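Local coordinates for RNA-binding protein RMD9, mitochondrial (Saccharomyces cerevisiae S288C, PDB 7A9X) that binds a dodecameric RNA motif in the 3'-UTRs of mitochondrial mRNAs and takes part in their processing or stability, at residues S165-K179 and T202-M215. Numbering follows the deposited sequence.
Sequences SVSGYGATHLLTSFK and TSQAFQEPKVVGFM. With nucleotides of chain B.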
ATOM      1  N   SER A 165     -20.482  25.588   1.135  1.00104.42           N
ATOM      2  CA  SER A 165     -20.518  25.393  -0.305  1.00108.58           C
ATOM      3  C   SER A 165     -19.157  24.930  -0.810  1.00109.74           C
ATOM      4  O   SER A 165     -18.132  25.092  -0.146  1.00112.57           O
ATOM      5  CB  SER A 165     -20.930  26.682  -1.017  1.00115.24           C
ATOM      6  OG  SER A 165     -20.785  26.557  -2.419  1.00120.65           O
ATOM      7  N   VAL A 166     -19.158  24.350  -2.008  1.00104.02           N
ATOM      8  CA  VAL A 166     -17.931  23.860  -2.623  1.00 93.74           C
ATOM      9  C   VAL A 166     -18.029  24.053  -4.130  1.00 85.41           C
ATOM     10  O   VAL A 166     -19.122  24.077  -4.705  1.00 89.99           O
ATOM     11  CB  VAL A 166     -17.666  22.380  -2.250  1.00 91.95           C
ATOM     12  CG1 VAL A 166     -18.585  21.439  -3.027  1.00 86.94           C
ATOM     13  CG2 VAL A 166     -16.201  22.030  -2.449  1.00 88.83           C
ATOM     14  N   SER A 167     -16.873  24.213  -4.766  1.00 78.62           N
ATOM     15  CA  SER A 167     -16.777  24.387  -6.204  1.00 75.15           C
ATOM     16  C   SER A 167     -16.465  23.048  -6.867  1.00 76.28           C
ATOM     17  O   SER A 167     -16.299  22.020  -6.206  1.00 81.00           O
ATOM     18  CB  SER A 167     -15.712  25.430  -6.545  1.00 76.55           C
ATOM     19  OG  SER A 167     -14.412  24.936  -6.267  1.00 77.24           O
ATOM     20  N   GLY A 168     -16.385  23.061  -8.199  1.00 78.56           N
ATOM     21  CA  GLY A 168     -15.997  21.859  -8.916  1.00 78.23           C
ATOM     22  C   GLY A 168     -14.567  21.444  -8.641  1.00 76.45           C
ATOM     23  O   GLY A 168     -14.242  20.253  -8.682  1.00 67.58           O
ATOM     24  N   TYR A 169     -13.696  22.416  -8.361  1.00 75.90           N
ATOM     25  CA  TYR A 169     -12.329  22.107  -7.962  1.00 68.35           C
ATOM     26  C   TYR A 169     -12.301  21.403  -6.608  1.00 70.92           C
ATOM     27  O   TYR A 169     -11.596  20.402  -6.436  1.00 71.82           O
ATOM     28  CB  TYR A 169     -11.507  23.400  -7.959  1.00 67.66           C
ATOM     29  CG  TYR A 169     -10.341  23.480  -7.000  1.00 72.99           C
ATOM     30  CD1 TYR A 169      -9.125  22.870  -7.291  1.00 70.80           C
ATOM     31  CD2 TYR A 169     -10.439  24.220  -5.826  1.00 72.31           C
ATOM     32  CE1 TYR A 169      -8.053  22.967  -6.421  1.00 73.14           C
ATOM     33  CE2 TYR A 169      -9.375  24.322  -4.951  1.00 71.79           C
ATOM     34  CZ  TYR A 169      -8.185  23.696  -5.251  1.00 73.58           C
ATOM     35  OH  TYR A 169      -7.126  23.802  -4.375  1.00 66.88           O
ATOM     36  N   GLY A 170     -13.089  21.890  -5.646  1.00 74.97           N
ATOM     37  CA  GLY A 170     -13.182  21.213  -4.364  1.00 71.42           C
ATOM     38  C   GLY A 170     -13.930  19.900  -4.425  1.00 73.94           C
ATOM     39  O   GLY A 170     -13.634  18.977  -3.657  1.00 70.95           O
ATOM     40  N   ALA A 171     -14.902  19.787  -5.333  1.00 75.29           N
ATOM     41  CA  ALA A 171     -15.656  18.545  -5.462  1.00 73.15           C
ATOM     42  C   ALA A 171     -14.773  17.409  -5.964  1.00 72.08           C
ATOM     43  O   ALA A 171     -14.919  16.263  -5.522  1.00 75.36           O
ATOM     44  CB  ALA A 171     -16.850  18.750  -6.394  1.00 76.74           C
ATOM     45  N   THR A 172     -13.850  17.706  -6.884  1.00 62.17           N
ATOM     46  CA  THR A 172     -12.985  16.662  -7.424  1.00 71.54           C
ATOM     47  C   THR A 172     -12.008  16.146  -6.374  1.00 70.12           C
ATOM     48  O   THR A 172     -11.765  14.937  -6.287  1.00 68.54           O
ATOM     49  CB  THR A 172     -12.217  17.171  -8.646  1.00 77.56           C
ATOM     50  OG1 THR A 172     -11.529  18.383  -8.313  1.00 89.67           O
ATOM     51  CG2 THR A 172     -13.162  17.422  -9.806  1.00 74.21           C
ATOM     52  N   HIS A 173     -11.419  17.045  -5.582  1.00 59.64           N
ATOM     53  CA  HIS A 173     -10.499  16.593  -4.544  1.00 60.07           C
ATOM     54  C   HIS A 173     -11.225  15.814  -3.453  1.00 64.86           C
ATOM     55  O   HIS A 173     -10.638  14.907  -2.851  1.00 67.76           O
ATOM     56  CB  HIS A 173      -9.742  17.778  -3.943  1.00 61.73           C
ATOM     57  CG  HIS A 173      -8.693  18.349  -4.847  1.00 62.17           C
ATOM     58  ND1 HIS A 173      -7.465  17.751  -5.035  1.00 60.10           N
ATOM     59  CD2 HIS A 173      -8.686  19.469  -5.609  1.00 61.82           C
ATOM     60  CE1 HIS A 173      -6.749  18.474  -5.879  1.00 58.93           C
ATOM     61  NE2 HIS A 173      -7.467  19.522  -6.241  1.00 62.13           N
ATOM     62  N   LEU A 174     -12.492  16.141  -3.188  1.00 66.62           N
ATOM     63  CA  LEU A 174     -13.251  15.402  -2.182  1.00 68.73           C
ATOM     64  C   LEU A 174     -13.501  13.970  -2.635  1.00 72.16           C
ATOM     65  O   LEU A 174     -13.241  13.015  -1.892  1.00 68.98           O
ATOM     66  CB  LEU A 174     -14.575  16.110  -1.897  1.00 69.66           C
ATOM     67  CG  LEU A 174     -15.426  15.527  -0.766  1.00 71.59           C
ATOM     68  CD1 LEU A 174     -14.861  15.915   0.595  1.00 66.06           C
ATOM     69  CD2 LEU A 174     -16.884  15.952  -0.891  1.00 70.30           C
ATOM     70  N   LEU A 175     -14.005  13.808  -3.862  1.00 72.82           N
ATOM     71  CA  LEU A 175     -14.304  12.493  -4.413  1.00 70.78           C
ATOM     72  C   LEU A 175     -13.046  11.695  -4.728  1.00 70.05           C
ATOM     73  O   LEU A 175     -13.046  10.472  -4.558  1.00 68.92           O
ATOM     74  CB  LEU A 175     -15.170  12.645  -5.666  1.00 72.17           C
ATOM     75  CG  LEU A 175     -16.484  13.390  -5.416  1.00 75.02           C
ATOM     76  CD1 LEU A 175     -17.101  13.879  -6.714  1.00 76.61           C
ATOM     77  CD2 LEU A 175     -17.440  12.494  -4.658  1.00 66.67           C
ATOM     78  N   THR A 176     -11.982  12.352  -5.199  1.00 61.74           N
ATOM     79  CA  THR A 176     -10.729  11.641  -5.426  1.00 59.17           C
ATOM     80  C   THR A 176     -10.157  11.118  -4.118  1.00 61.56           C
ATOM     81  O   THR A 176      -9.625  10.003  -4.066  1.00 63.12           O
ATOM     82  CB  THR A 176      -9.713  12.547  -6.117  1.00 62.51           C
ATOM     83  OG1 THR A 176     -10.289  13.112  -7.302  1.00 64.11           O
ATOM     84  CG2 THR A 176      -8.474  11.737  -6.494  1.00 61.95           C
ATOM     85  N   SER A 177     -10.280  11.901  -3.044  1.00 63.64           N
ATOM     86  CA  SER A 177      -9.796  11.458  -1.742  1.00 65.62           C
ATOM     87  C   SER A 177     -10.535  10.209  -1.287  1.00 64.29           C
ATOM     88  O   SER A 177      -9.914   9.221  -0.880  1.00 65.72           O
ATOM     89  CB  SER A 177      -9.947  12.578  -0.714  1.00 58.85           C
ATOM     90  OG  SER A 177      -9.149  13.696  -1.056  1.00 59.32           O
ATOM     91  N   PHE A 178     -11.869  10.230  -1.364  1.00 66.03           N
ATOM     92  CA  PHE A 178     -12.647   9.060  -0.973  1.00 69.05           C
ATOM     93  C   PHE A 178     -12.348   7.862  -1.864  1.00 64.00           C
ATOM     94  O   PHE A 178     -12.421   6.716  -1.408  1.00 68.61           O
ATOM     95  CB  PHE A 178     -14.138   9.392  -0.995  1.00 71.47           C
ATOM     96  CG  PHE A 178     -14.568  10.312   0.110  1.00 77.62           C
ATOM     97  CD1 PHE A 178     -14.098  10.129   1.402  1.00 85.43           C
ATOM     98  CD2 PHE A 178     -15.432  11.364  -0.140  1.00 75.40           C
ATOM     99  CE1 PHE A 178     -14.489  10.973   2.426  1.00 86.54           C
ATOM    100  CE2 PHE A 178     -15.824  12.213   0.879  1.00 78.37           C
ATOM    101  CZ  PHE A 178     -15.354  12.017   2.164  1.00 83.28           C
ATOM    102  N   LYS A 179     -12.007   8.103  -3.133  1.00 66.37           N
ATOM    103  CA  LYS A 179     -11.584   7.005  -3.998  1.00 67.00           C
ATOM    104  C   LYS A 179     -10.255   6.424  -3.532  1.00 68.86           C
ATOM    105  O   LYS A 179     -10.101   5.199  -3.450  1.00 71.79           O
ATOM    106  CB  LYS A 179     -11.488   7.482  -5.447  1.00 65.98           C
ATOM    107  CG  LYS A 179     -10.931   6.448  -6.416  1.00 70.09           C
ATOM    108  CD  LYS A 179     -11.811   5.212  -6.489  1.00 80.80           C
ATOM    109  CE  LYS A 179     -11.244   4.195  -7.467  1.00 87.97           C
ATOM    110  NZ  LYS A 179     -11.114   4.755  -8.841  1.00 92.60           N
ATOM    111  N   THR A 202     -23.687  24.671  -5.681  1.00105.67           N
ATOM    112  CA  THR A 202     -22.880  23.490  -5.394  1.00107.06           C
ATOM    113  C   THR A 202     -23.375  22.277  -6.167  1.00107.52           C
ATOM    114  O   THR A 202     -22.575  21.411  -6.541  1.00109.12           O
ATOM    115  CB  THR A 202     -22.882  23.178  -3.899  1.00110.78           C
ATOM    116  OG1 THR A 202     -23.963  22.286  -3.601  1.00120.62           O
ATOM    117  CG2 THR A 202     -23.052  24.446  -3.093  1.00109.84           C
ATOM    118  N   SER A 203     -24.686  22.192  -6.406  1.00105.76           N
ATOM    119  CA  SER A 203     -25.219  21.095  -7.206  1.00 99.96           C
ATOM    120  C   SER A 203     -24.708  21.169  -8.638  1.00 93.95           C
ATOM    121  O   SER A 203     -24.428  20.136  -9.258  1.00 91.10           O
ATOM    122  CB  SER A 203     -26.746  21.119  -7.172  1.00 98.69           C
ATOM    123  OG  SER A 203     -27.282  19.951  -7.768  1.00 99.47           O
ATOM    124  N   GLN A 204     -24.573  22.383  -9.175  1.00 94.77           N
ATOM    125  CA  GLN A 204     -24.012  22.545 -10.511  1.00 98.49           C
ATOM    126  C   GLN A 204     -22.519  22.259 -10.533  1.00 94.78           C
ATOM    127  O   GLN A 204     -21.992  21.803 -11.554  1.00 98.68           O
ATOM    128  CB  GLN A 204     -24.279  23.957 -11.027  1.00108.85           C
ATOM    129  CG  GLN A 204     -25.735  24.239 -11.318  1.00121.34           C
ATOM    130  CD  GLN A 204     -26.024  25.720 -11.416  1.00130.39           C
ATOM    131  OE1 GLN A 204     -25.181  26.552 -11.076  1.00129.13           O
ATOM    132  NE2 GLN A 204     -27.221  26.061 -11.879  1.00136.46           N
ATOM    133  N   ALA A 205     -21.821  22.527  -9.426  1.00 88.89           N
ATOM    134  CA  ALA A 205     -20.385  22.271  -9.385  1.00 88.75           C
ATOM    135  C   ALA A 205     -20.087  20.783  -9.503  1.00 86.23           C
ATOM    136  O   ALA A 205     -19.119  20.388 -10.163  1.00 81.98           O
ATOM    137  CB  ALA A 205     -19.786  22.840  -8.099  1.00 85.29           C
ATOM    138  N   PHE A 206     -20.913  19.940  -8.878  1.00 86.00           N
ATOM    139  CA  PHE A 206     -20.727  18.496  -8.960  1.00 83.00           C
ATOM    140  C   PHE A 206     -21.067  17.929 -10.333  1.00 84.01           C
ATOM    141  O   PHE A 206     -20.795  16.749 -10.578  1.00 84.65           O
ATOM    142  CB  PHE A 206     -21.569  17.791  -7.895  1.00 81.83           C
ATOM    143  CG  PHE A 206     -20.911  17.719  -6.542  1.00 82.54           C
ATOM    144  CD1 PHE A 206     -20.986  18.787  -5.660  1.00 83.78           C
ATOM    145  CD2 PHE A 206     -20.232  16.576  -6.145  1.00 81.46           C
ATOM    146  CE1 PHE A 206     -20.386  18.720  -4.414  1.00 83.83           C
ATOM    147  CE2 PHE A 206     -19.630  16.503  -4.900  1.00 77.92           C
ATOM    148  CZ  PHE A 206     -19.707  17.576  -4.033  1.00 80.09           C
ATOM    149  N   GLN A 207     -21.653  18.727 -11.223  1.00 83.06           N
ATOM    150  CA  GLN A 207     -21.967  18.296 -12.577  1.00 83.82           C
ATOM    151  C   GLN A 207     -21.014  18.875 -13.612  1.00 80.71           C
ATOM    152  O   GLN A 207     -21.209  18.655 -14.812  1.00 88.64           O
ATOM    153  CB  GLN A 207     -23.410  18.665 -12.927  1.00 84.03           C
ATOM    154  CG  GLN A 207     -24.438  18.018 -12.014  1.00 91.01           C
ATOM    155  CD  GLN A 207     -24.387  16.504 -12.069  1.00 98.29           C
ATOM    156  OE1 GLN A 207     -24.138  15.917 -13.123  1.00105.03           O
ATOM    157  NE2 GLN A 207     -24.619  15.863 -10.929  1.00 94.56           N
ATOM    158  N   GLU A 208     -19.994  19.608 -13.177  1.00 74.13           N
ATOM    159  CA  GLU A 208     -19.019  20.169 -14.095  1.00 76.45           C
ATOM    160  C   GLU A 208     -18.232  19.055 -14.788  1.00 81.60           C
ATOM    161  O   GLU A 208     -18.094  17.954 -14.247  1.00 81.75           O
ATOM    162  CB  GLU A 208     -18.068  21.103 -13.351  1.00 77.32           C
ATOM    163  CG  GLU A 208     -18.735  22.372 -12.837  1.00 79.45           C
ATOM    164  CD  GLU A 208     -17.779  23.274 -12.083  1.00 84.56           C
ATOM    165  OE1 GLU A 208     -18.255  24.087 -11.262  1.00 88.27           O
ATOM    166  OE2 GLU A 208     -16.554  23.170 -12.311  1.00 84.09           O
ATOM    167  N   PRO A 209     -17.710  19.320 -15.993  1.00 82.55           N
ATOM    168  CA  PRO A 209     -17.039  18.251 -16.757  1.00 83.70           C
ATOM    169  C   PRO A 209     -15.901  17.566 -16.018  1.00 79.33           C
ATOM    170  O   PRO A 209     -15.738  16.345 -16.152  1.00 75.67           O
ATOM    171  CB  PRO A 209     -16.537  18.988 -18.006  1.00 80.27           C
ATOM    172  CG  PRO A 209     -17.495  20.113 -18.181  1.00 76.13           C
ATOM    173  CD  PRO A 209     -17.880  20.546 -16.793  1.00 77.99           C
ATOM    174  N   LYS A 210     -15.101  18.305 -15.245  1.00 78.02           N
ATOM    175  CA  LYS A 210     -13.976  17.667 -14.569  1.00 78.48           C
ATOM    176  C   LYS A 210     -14.442  16.748 -13.449  1.00 76.36           C
ATOM    177  O   LYS A 210     -13.749  15.779 -13.118  1.00 72.56           O
ATOM    178  CB  LYS A 210     -13.001  18.716 -14.036  1.00 78.52           C
ATOM    179  CG  LYS A 210     -13.576  19.697 -13.029  1.00 85.92           C
ATOM    180  CD  LYS A 210     -12.476  20.622 -12.536  1.00 96.21           C
ATOM    181  CE  LYS A 210     -13.021  21.794 -11.745  1.00106.68           C
ATOM    182  NZ  LYS A 210     -11.928  22.737 -11.374  1.00113.15           N
ATOM    183  N   VAL A 211     -15.606  17.027 -12.858  1.00 75.31           N
ATOM    184  CA  VAL A 211     -16.167  16.113 -11.870  1.00 74.75           C
ATOM    185  C   VAL A 211     -16.757  14.889 -12.559  1.00 75.47           C
ATOM    186  O   VAL A 211     -16.636  13.761 -12.063  1.00 76.36           O
ATOM    187  CB  VAL A 211     -17.212  16.836 -11.000  1.00 75.10           C
ATOM    188  CG1 VAL A 211     -17.718  15.915  -9.900  1.00 67.74           C
ATOM    189  CG2 VAL A 211     -16.631  18.111 -10.409  1.00 70.39           C
ATOM    190  N   VAL A 212     -17.410  15.090 -13.706  1.00 76.07           N
ATOM    191  CA  VAL A 212     -17.921  13.960 -14.478  1.00 76.31           C
ATOM    192  C   VAL A 212     -16.775  13.061 -14.923  1.00 73.79           C
ATOM    193  O   VAL A 212     -16.893  11.829 -14.915  1.00 71.23           O
ATOM    194  CB  VAL A 212     -18.746  14.458 -15.680  1.00 75.46           C
ATOM    195  CG1 VAL A 212     -19.259  13.280 -16.500  1.00 71.72           C
ATOM    196  CG2 VAL A 212     -19.898  15.330 -15.210  1.00 75.44           C
ATOM    197  N   GLY A 213     -15.647  13.663 -15.308  1.00 72.00           N
ATOM    198  CA  GLY A 213     -14.495  12.876 -15.714  1.00 72.97           C
ATOM    199  C   GLY A 213     -14.018  11.933 -14.628  1.00 73.81           C
ATOM    200  O   GLY A 213     -13.702  10.773 -14.899  1.00 73.25           O
ATOM    201  N   PHE A 214     -13.958  12.413 -13.382  1.00 72.66           N
ATOM    202  CA  PHE A 214     -13.607  11.516 -12.286  1.00 70.16           C
ATOM    203  C   PHE A 214     -14.641  10.417 -12.122  1.00 70.46           C
ATOM    204  O   PHE A 214     -14.292   9.290 -11.753  1.00 71.98           O
ATOM    205  CB  PHE A 214     -13.468  12.282 -10.969  1.00 61.14           C
ATOM    206  CG  PHE A 214     -13.382  11.382  -9.764  1.00 63.65           C
ATOM    207  CD1 PHE A 214     -12.160  10.881  -9.347  1.00 61.11           C
ATOM    208  CD2 PHE A 214     -14.525  11.007  -9.068  1.00 62.23           C
ATOM    209  CE1 PHE A 214     -12.075  10.040  -8.254  1.00 65.36           C
ATOM    210  CE2 PHE A 214     -14.446  10.161  -7.980  1.00 66.86           C
ATOM    211  CZ  PHE A 214     -13.220   9.680  -7.569  1.00 68.64           C
ATOM    212  N   MET A 215     -15.914  10.727 -12.378  1.00 75.15           N
ATOM    213  CA  MET A 215     -16.986   9.791 -12.065  1.00 74.35           C
ATOM    214  C   MET A 215     -17.122   8.685 -13.103  1.00 73.17           C
ATOM    215  O   MET A 215     -17.552   7.578 -12.760  1.00 74.67           O
ATOM    216  CB  MET A 215     -18.309  10.545 -11.921  1.00 78.95           C
ATOM    217  CG  MET A 215     -18.499  11.144 -10.544  1.00 85.99           C
ATOM    218  SD  MET A 215     -18.530   9.836  -9.305  1.00 95.43           S
ATOM    219  CE  MET A 215     -17.950  10.712  -7.862  1.00 97.97           C
TER
ATOM    220  P     A B   3      -7.524  22.318 -13.965  1.00 72.48           P
ATOM    221  OP1   A B   3      -6.744  21.166 -14.486  1.00 71.14           O
ATOM    222  OP2   A B   3      -8.980  22.170 -13.708  1.00 78.11           O
ATOM    223  O5'   A B   3      -6.839  22.790 -12.609  1.00 74.74           O
ATOM    224  C5'   A B   3      -5.444  23.030 -12.540  1.00 71.43           C
ATOM    225  C4'   A B   3      -5.074  23.692 -11.239  1.00 71.56           C
ATOM    226  O4'   A B   3      -5.727  24.984 -11.151  1.00 73.34           O
ATOM    227  C3'   A B   3      -5.515  22.962  -9.979  1.00 71.50           C
ATOM    228  O3'   A B   3      -4.619  21.924  -9.617  1.00 69.80           O
ATOM    229  C2'   A B   3      -5.604  24.086  -8.953  1.00 75.59           C
ATOM    230  O2'   A B   3      -4.316  24.412  -8.450  1.00 77.29           O
ATOM    231  C1'   A B   3      -6.095  25.251  -9.816  1.00 76.48           C
ATOM    232  N9    A B   3      -7.559  25.414  -9.760  1.00 82.62           N
ATOM    233  C8    A B   3      -8.503  24.838 -10.575  1.00 83.25           C
ATOM    234  N7    A B   3      -9.735  25.177 -10.281  1.00 83.33           N
ATOM    235  C5    A B   3      -9.592  26.034  -9.198  1.00 84.40           C
ATOM    236  C6    A B   3     -10.527  26.738  -8.418  1.00 84.63           C
ATOM    237  N6    A B   3     -11.846  26.687  -8.616  1.00 79.18           N
ATOM    238  N1    A B   3     -10.055  27.507  -7.412  1.00 91.03           N
ATOM    239  C2    A B   3      -8.733  27.560  -7.211  1.00 92.96           C
ATOM    240  N3    A B   3      -7.756  26.947  -7.875  1.00 90.98           N
ATOM    241  C4    A B   3      -8.259  26.190  -8.866  1.00 86.63           C
ATOM    242  P     A B   4      -5.121  20.657  -8.766  1.00 69.22           P
ATOM    243  OP1   A B   4      -6.575  20.799  -8.503  1.00 70.33           O
ATOM    244  OP2   A B   4      -4.183  20.491  -7.629  1.00 68.51           O
ATOM    245  O5'   A B   4      -4.875  19.412  -9.732  1.00 79.86           O
ATOM    246  C5'   A B   4      -5.554  19.290 -10.974  1.00 68.66           C
ATOM    247  C4'   A B   4      -4.713  18.559 -11.991  1.00 67.70           C
ATOM    248  O4'   A B   4      -3.624  19.413 -12.437  1.00 71.21           O
ATOM    249  C3'   A B   4      -4.017  17.297 -11.502  1.00 66.45           C
ATOM    250  O3'   A B   4      -4.866  16.163 -11.487  1.00 66.31           O
ATOM    251  C2'   A B   4      -2.845  17.172 -12.467  1.00 68.09           C
ATOM    252  O2'   A B   4      -3.270  16.640 -13.712  1.00 65.80           O
ATOM    253  C1'   A B   4      -2.465  18.639 -12.666  1.00 66.53           C
ATOM    254  N9    A B   4      -1.432  19.054 -11.702  1.00 71.74           N
ATOM    255  C8    A B   4      -1.576  19.887 -10.619  1.00 69.32           C
ATOM    256  N7    A B   4      -0.470  20.052  -9.934  1.00 71.15           N
ATOM    257  C5    A B   4       0.461  19.273 -10.608  1.00 65.38           C
ATOM    258  C6    A B   4       1.827  19.021 -10.384  1.00 69.34           C
ATOM    259  N6    A B   4       2.522  19.552  -9.375  1.00 69.48           N
ATOM    260  N1    A B   4       2.465  18.197 -11.243  1.00 73.99           N
ATOM    261  C2    A B   4       1.770  17.663 -12.257  1.00 72.68           C
ATOM    262  N3    A B   4       0.486  17.824 -12.572  1.00 67.56           N
ATOM    263  C4    A B   4      -0.118  18.649 -11.699  1.00 70.29           C
TER
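Val211 fits as a knob into a hole formed by Gly168, Ala171, Thr172 and Leu175, between helices 168-179 and 209-215. The two helices run nearly parallel, at 14°, with axes 9.0 Å apart. The two methyls of Val211 divide the work: CG2 meets Thr172 CG2 at 3.6 Å, and CG1 meets Leu175 CD1. Leu175 CD1 also touches Met215 CE, the two side chains crossing at about a right angle. Ala171 CB sits over the centre of the Phe206 ring, 3.8 Å from the centroid, in a CH-pi contact. Phe214 has CG anti to its own N (chi1 168°), which carries the ring against the backbone of Leu175 and Thr176. Lys179 CB meets that ring at its edge, 3.5 Å from Phe214 CZ. Thr172 OG1 turns back to donate to Tyr169 O at 2.8 Å, leaving CG2 to face Val211.

Gly168 has no side chain, and a CB there would run into the Glu208 carboxylate and press on Lys210. The extended Lys210 chain passes close by, with CE 3.5 Å from Gly168 C. Lys210 NZ ends near Tyr169 CA and N7 of A3 of chain B. C4 of A3 lies over one face of the Tyr169 ring, toward its rim, and Tyr169 OH is hydrogen-bonded to His113. A leucine in place of Tyr169 would probably take the flat ring from beside the A3 base and leave His113 without its hydroxyl mate. One turn further on, His173 NE2 donates to OP1 of A4 of chain B at 2.7 Å. His116, bonded to His173 ND1, probably helps set the rotation of this ring. The contact joins what are probably the first helices of the pentatricopeptide repeats assigned as PPR1 and PPR2, side by side, as in the helical-repeat solenoid of PPR proteins, whose first helices line the RNA-binding surface.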